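PDB 3WEU: L-lysine 6-oxidase from Marinomonas mediterranea, which oxidatively deaminates L-lysine at its side-chain amino group with a cysteine tryptophylquinone cofactor, releasing hydrogen peroxide that makes the protein antibacterial. Local coordinates for residues R142-V147 / L185-Q190; N79-E84 / S233-E238. All coordinates share one frame; numbering follows the deposited sequence.

Contact 1 (R142-V147 / L185-Q190); sequences RSVSGV and LRTDSQ
Val144 and Thr187 pass side by side, their side chains pointing opposite ways, with CG1 of Val144 resting 3.7 Å from the Thr187 methyl, CG2. Their strands, 142-145 and 185-187, run nearly the same way, 12° apart, but with axes 6.6 Å from each other they are joined here through side chains, and each takes its backbone hydrogen bonds from other strands: Val144 pairs with Trp85, Leu185 with Val151. Val144, Leu185 and Thr187 all set out toward the opposite strand. The CB of Leu185 meets Val144 CG1, while its CD1 touches Arg142, 3.5 Å from O and 3.7 Å from CB. Arg142 starts out toward Leu185, but the chain bends at chi2, where CD turns off, and the guanidinium ends up away from Leu185, at Leu139 O, Ser154 O and Asn157 OD1. Val87, Val151 and Val195 add to the apolar surroundings of Leu185, and Leu193 to those of Val144. Such side-chain packing between strands of one mixed sheet is consistent with the beta-barrel character of the enzyme.

Toward Gly146 a hydrogen bond joins the apolar packing. With chi1 at 56°, Thr187 OG1 stands between its own backbone N and carbonyl carbon, and from there it donates to Gly146 O over 2.6 Å. The hydroxyl lies above that carbonyl plane, 45° out of it. Further on, both methyls of Val147 sit against Ser189 O, CG2 at 3.7 Å, on the exposed side. The Thr187 methyl thus extends the aliphatic layer of Val144 and Leu185, while its hydroxyl, bonded to both Gly146 O and Ala149 N, joins strand 181-187 to the link between strands 137-145 and 150-154.

Contact 2 (N79-E84 / S233-E238); sequences NVKNIE and SDDSSE
Asn79 and Ser233 form the close half of this contact, where the backbone N of Ser233 donates to Asn79 O at 2.9 Å, from well above the carbonyl plane. The amide of Asn79 joins in: with CG anti to the backbone N (chi1 -161°), OD1 accepts from Ser233 OG at 3.1 Å, the hydroxyl tilted 24° from the amide plane. A weak bond from Ser233 N reaches the same OD1, at 3.4 Å. Ser233 therefore meets both oxygens of one residue.

The whole contact is at the surface; the Lys81 half is the looser one. Lys81 sends its chain past Ser233, CD coming within 4.1 Å of Ser233 CA, then bends at chi3 (-104°) and ends in a salt bridge, NZ to Asp235 OD1 at 2.8 Å. The ammonium approaches on the syn side of OD1, somewhat out of the carboxylate plane. Both residues touch a crystal neighbour, so lattice packing may influence their pose.

Asp234 OD1 accepts from Ser236 N at 2.8 Å, closing an Asx turn. Strand 80-91 carries a classic beta bulge here, Lys81 and Asn82 both pairing with Thr231 of strand 223-232. Residues 233-236 form the turn of a beta-hairpin between antiparallel strands 223-232 and 237-247, bonded to the residue just before strand 80-91.

Overall arrangement
Both contacts belong to the N-terminal family region of the enzyme and to one mixed sheet, in which strands 137-145 and 80-91 are antiparallel neighbours. Contact 1 is partly buried and mainly aliphatic; contact 2 lies at the surface, farther from the centre of the chain, and relies on hydrogen bonds and a salt bridge at a hairpin turn. Their centres are about 15 Å apart, and they touch directly: Ser145 CB lies 3.2 Å from Ile83 O, and Ser143 packs against Glu84. Along the chain, contact 1 is nested within the long loop that contact 2 closes.

Contact 1 (R142-V147 / L185-Q190)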
loop_
_atom_site.group_PDB
_atom_site.type_symbol
_atom_site.label_atom_id
_atom_site.label_comp_id
_atom_site.label_asym_id
_atom_site.label_seq_id
_atom_site.Cartn_x
_atom_site.Cartn_y
_atom_site.Cartn_z
ATOM N N ARG A 142 12.137 9.317 38.466
ATOM C CA ARG A 142 12.491 10.693 38.771
ATOM C C ARG A 142 11.949 10.934 40.145
ATOM O O ARG A 142 10.969 10.285 40.551
ATOM C CB ARG A 142 11.852 11.699 37.795
ATOM C CG ARG A 142 12.286 11.683 36.349
ATOM C CD ARG A 142 13.772 11.968 36.140
ATOM N NE ARG A 142 14.171 11.766 34.776
ATOM C CZ ARG A 142 14.446 10.587 34.223
ATOM N NH1 ARG A 142 14.311 9.481 34.902
ATOM N NH2 ARG A 142 14.773 10.516 32.958
ATOM N N SER A 143 12.542 11.900 40.853
ATOM C CA SER A 143 12.140 12.331 42.198
ATOM C C SER A 143 11.886 13.833 42.235
ATOM O O SER A 143 12.510 14.631 41.501
ATOM C CB SER A 143 13.268 12.012 43.174
ATOM O OG SER A 143 13.316 10.593 43.296
ATOM N N VAL A 144 10.936 14.221 43.046
ATOM C CA VAL A 144 10.647 15.603 43.258
ATOM C C VAL A 144 10.371 15.791 44.736
ATOM O O VAL A 144 9.847 14.920 45.398
ATOM C CB VAL A 144 9.486 15.948 42.291
ATOM C CG1 VAL A 144 8.133 15.456 42.810
ATOM C CG2 VAL A 144 9.454 17.356 41.977
ATOM N N SER A 145 10.723 16.962 45.259
ATOM C CA SER A 145 10.406 17.361 46.608
ATOM C C SER A 145 10.494 18.847 46.772
ATOM O O SER A 145 11.118 19.562 45.974
ATOM C CB SER A 145 11.357 16.747 47.583
ATOM O OG SER A 145 12.695 17.170 47.299
ATOM N N GLY A 146 9.859 19.328 47.798
ATOM C CA GLY A 146 9.922 20.763 48.086
ATOM C C GLY A 146 8.773 21.553 47.462
ATOM O O GLY A 146 7.764 21.012 46.936
ATOM N N VAL A 147 8.961 22.868 47.492
ATOM C CA VAL A 147 7.974 23.835 47.041
ATOM C C VAL A 147 8.081 24.074 45.567
ATOM O O VAL A 147 9.127 24.470 45.061
ATOM C CB VAL A 147 8.153 25.161 47.828
ATOM C CG1 VAL A 147 7.228 26.197 47.318
ATOM C CG2 VAL A 147 7.944 24.875 49.311
ATOM N N LEU A 185 7.036 15.605 36.499
ATOM C CA LEU A 185 6.686 15.563 37.912
ATOM C C LEU A 185 6.782 16.985 38.447
ATOM O O LEU A 185 7.674 17.764 38.046
ATOM C CB LEU A 185 7.651 14.735 38.769
ATOM C CG LEU A 185 7.831 13.294 38.372
ATOM C CD1 LEU A 185 8.605 12.566 39.453
ATOM C CD2 LEU A 185 6.460 12.630 38.126
ATOM N N ARG A 186 5.790 17.363 39.239
ATOM C CA ARG A 186 5.836 18.630 39.935
ATOM C C ARG A 186 5.484 18.435 41.399
ATOM O O ARG A 186 4.931 17.395 41.782
ATOM C CB ARG A 186 4.847 19.595 39.329
ATOM C CG ARG A 186 5.287 20.198 38.048
ATOM C CD ARG A 186 4.158 21.031 37.450
ATOM N NE ARG A 186 4.601 21.867 36.316
ATOM C CZ ARG A 186 4.953 23.158 36.376
ATOM N NH1 ARG A 186 5.046 23.815 37.507
ATOM N NH2 ARG A 186 5.297 23.783 35.276
ATOM N N THR A 187 5.705 19.474 42.185
ATOM C CA THR A 187 5.096 19.625 43.466
ATOM C C THR A 187 4.387 20.948 43.475
ATOM O O THR A 187 4.751 21.852 42.727
ATOM C CB THR A 187 6.043 19.619 44.661
ATOM O OG1 THR A 187 7.034 20.641 44.473
ATOM C CG2 THR A 187 6.666 18.177 44.864
ATOM N N ASP A 188 3.399 21.045 44.345
ATOM C CA ASP A 188 2.599 22.262 44.518
ATOM C C ASP A 188 3.313 23.052 45.617
ATOM O O ASP A 188 4.473 22.709 45.999
ATOM C CB ASP A 188 1.113 21.993 44.813
ATOM C CG ASP A 188 0.830 21.482 46.199
ATOM O OD1 ASP A 188 1.767 21.222 47.000
ATOM O OD2 ASP A 188 -0.377 21.284 46.507
ATOM N N SER A 189 2.699 24.141 46.047
ATOM C CA SER A 189 3.329 25.030 47.004
ATOM C C SER A 189 3.552 24.412 48.384
ATOM O O SER A 189 4.274 24.976 49.195
ATOM C CB SER A 189 2.583 26.369 47.096
ATOM O OG SER A 189 1.374 26.181 47.721
ATOM N N GLN A 190 2.926 23.278 48.681
ATOM C CA GLN A 190 3.068 22.591 49.964
ATOM C C GLN A 190 3.704 21.223 49.858
ATOM O O GLN A 190 3.706 20.444 50.840
ATOM C CB GLN A 190 1.706 22.463 50.646
ATOM C CG GLN A 190 1.126 23.815 51.063
ATOM C CD GLN A 190 -0.270 23.736 51.622
ATOM O OE1 GLN A 190 -1.254 23.517 50.915
ATOM N NE2 GLN A 190 -0.375 23.934 52.936
#

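Contact 2 (N79-E84 / S233-E238)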
loop_
_atom_site.group_PDB
_atom_site.type_symbol
_atom_site.label_atom_id
_atom_site.label_comp_id
_atom_site.label_asym_id
_atom_site.label_seq_id
_atom_site.Cartn_x
_atom_site.Cartn_y
_atom_site.Cartn_z
ATOM N N ASN A 79 6.894 18.793 62.424
ATOM C CA ASN A 79 7.755 17.624 62.545
ATOM C C ASN A 79 8.044 17.031 61.166
ATOM O O ASN A 79 8.715 16.026 61.083
ATOM C CB ASN A 79 7.220 16.557 63.558
ATOM C CG ASN A 79 8.323 15.551 64.043
ATOM O OD1 ASN A 79 9.499 15.897 64.207
ATOM N ND2 ASN A 79 7.926 14.285 64.248
ATOM N N VAL A 80 7.507 17.629 60.095
ATOM C CA VAL A 80 7.895 17.217 58.759
ATOM C C VAL A 80 8.996 18.097 58.208
ATOM O O VAL A 80 8.863 19.319 58.067
ATOM C CB VAL A 80 6.702 17.202 57.766
ATOM C CG1 VAL A 80 7.185 16.856 56.351
ATOM C CG2 VAL A 80 5.690 16.178 58.212
ATOM N N LYS A 81 10.093 17.487 57.830
ATOM C CA LYS A 81 11.100 18.261 57.213
ATOM C C LYS A 81 11.188 18.034 55.726
ATOM O O LYS A 81 11.628 18.897 55.029
ATOM C CB LYS A 81 12.443 18.048 57.963
ATOM C CG LYS A 81 13.394 17.034 57.399
ATOM C CD LYS A 81 14.594 16.807 58.363
ATOM C CE LYS A 81 15.842 17.459 57.913
ATOM N NZ LYS A 81 16.992 17.173 58.857
ATOM N N ASN A 82 10.783 16.881 55.188
ATOM C CA ASN A 82 10.730 16.772 53.720
ATOM C C ASN A 82 9.750 15.709 53.336
ATOM O O ASN A 82 9.443 14.877 54.144
ATOM C CB ASN A 82 12.072 16.383 53.119
ATOM C CG ASN A 82 12.190 16.824 51.651
ATOM O OD1 ASN A 82 11.363 17.567 51.092
ATOM N ND2 ASN A 82 13.226 16.355 51.030
ATOM N N ILE A 83 9.343 15.742 52.074
ATOM C CA ILE A 83 8.464 14.750 51.492
ATOM C C ILE A 83 9.015 14.594 50.087
ATOM O O ILE A 83 8.997 15.519 49.335
ATOM C CB ILE A 83 6.989 15.225 51.462
ATOM C CG1 ILE A 83 6.468 15.422 52.897
ATOM C CG2 ILE A 83 6.173 14.219 50.665
ATOM C CD1 ILE A 83 5.030 16.024 53.008
ATOM N N GLU A 84 9.471 13.393 49.763
ATOM C CA GLU A 84 10.108 13.142 48.495
ATOM C C GLU A 84 9.323 12.070 47.801
ATOM O O GLU A 84 9.104 10.998 48.348
ATOM C CB GLU A 84 11.526 12.673 48.656
ATOM C CG GLU A 84 12.236 12.681 47.323
ATOM C CD GLU A 84 13.744 12.467 47.472
ATOM O OE1 GLU A 84 14.176 11.796 48.437
ATOM O OE2 GLU A 84 14.459 13.002 46.620
ATOM N N SER A 233 11.563 15.662 61.522
ATOM C CA SER A 233 12.649 16.595 61.996
ATOM C C SER A 233 13.849 15.914 62.546
ATOM O O SER A 233 14.923 16.458 62.490
ATOM C CB SER A 233 12.147 17.512 63.090
ATOM O OG SER A 233 10.970 18.099 62.640
ATOM N N ASP A 234 13.671 14.719 63.089
ATOM C CA ASP A 234 14.752 13.959 63.638
ATOM C C ASP A 234 15.403 13.046 62.646
ATOM O O ASP A 234 16.186 12.191 63.034
ATOM C CB ASP A 234 14.259 13.188 64.838
ATOM C CG ASP A 234 13.285 12.050 64.448
ATOM O OD1 ASP A 234 12.943 11.876 63.244
ATOM O OD2 ASP A 234 12.869 11.344 65.389
ATOM N N ASP A 235 15.133 13.225 61.350
ATOM C CA ASP A 235 15.688 12.361 60.306
ATOM C C ASP A 235 15.183 10.940 60.217
ATOM O O ASP A 235 15.639 10.195 59.299
ATOM C CB ASP A 235 17.220 12.413 60.209
ATOM C CG ASP A 235 17.709 13.830 59.857
ATOM O OD1 ASP A 235 17.351 14.361 58.757
ATOM O OD2 ASP A 235 18.394 14.428 60.696
ATOM N N SER A 236 14.229 10.572 61.091
ATOM C CA SER A 236 13.547 9.293 60.896
ATOM C C SER A 236 12.630 9.493 59.639
ATOM O O SER A 236 12.368 10.627 59.201
ATOM C CB SER A 236 12.641 8.923 62.116
ATOM O OG SER A 236 11.678 9.906 62.397
ATOM N N SER A 237 12.135 8.398 59.111
ATOM C CA SER A 237 11.218 8.511 58.005
ATOM C C SER A 237 10.239 7.360 57.965
ATOM O O SER A 237 10.449 6.288 58.576
ATOM C CB SER A 237 11.996 8.590 56.733
ATOM O OG SER A 237 12.636 7.387 56.474
ATOM N N GLU A 238 9.162 7.613 57.231
ATOM C CA GLU A 238 8.229 6.555 56.796
ATOM C C GLU A 238 8.020 6.630 55.322
ATOM O O GLU A 238 8.142 7.706 54.709
ATOM C CB GLU A 238 6.907 6.660 57.556
ATOM C CG GLU A 238 7.062 6.321 59.008
ATOM C CD GLU A 238 5.759 6.488 59.755
ATOM O OE1 GLU A 238 5.349 7.620 59.926
ATOM O OE2 GLU A 238 5.185 5.473 60.168
#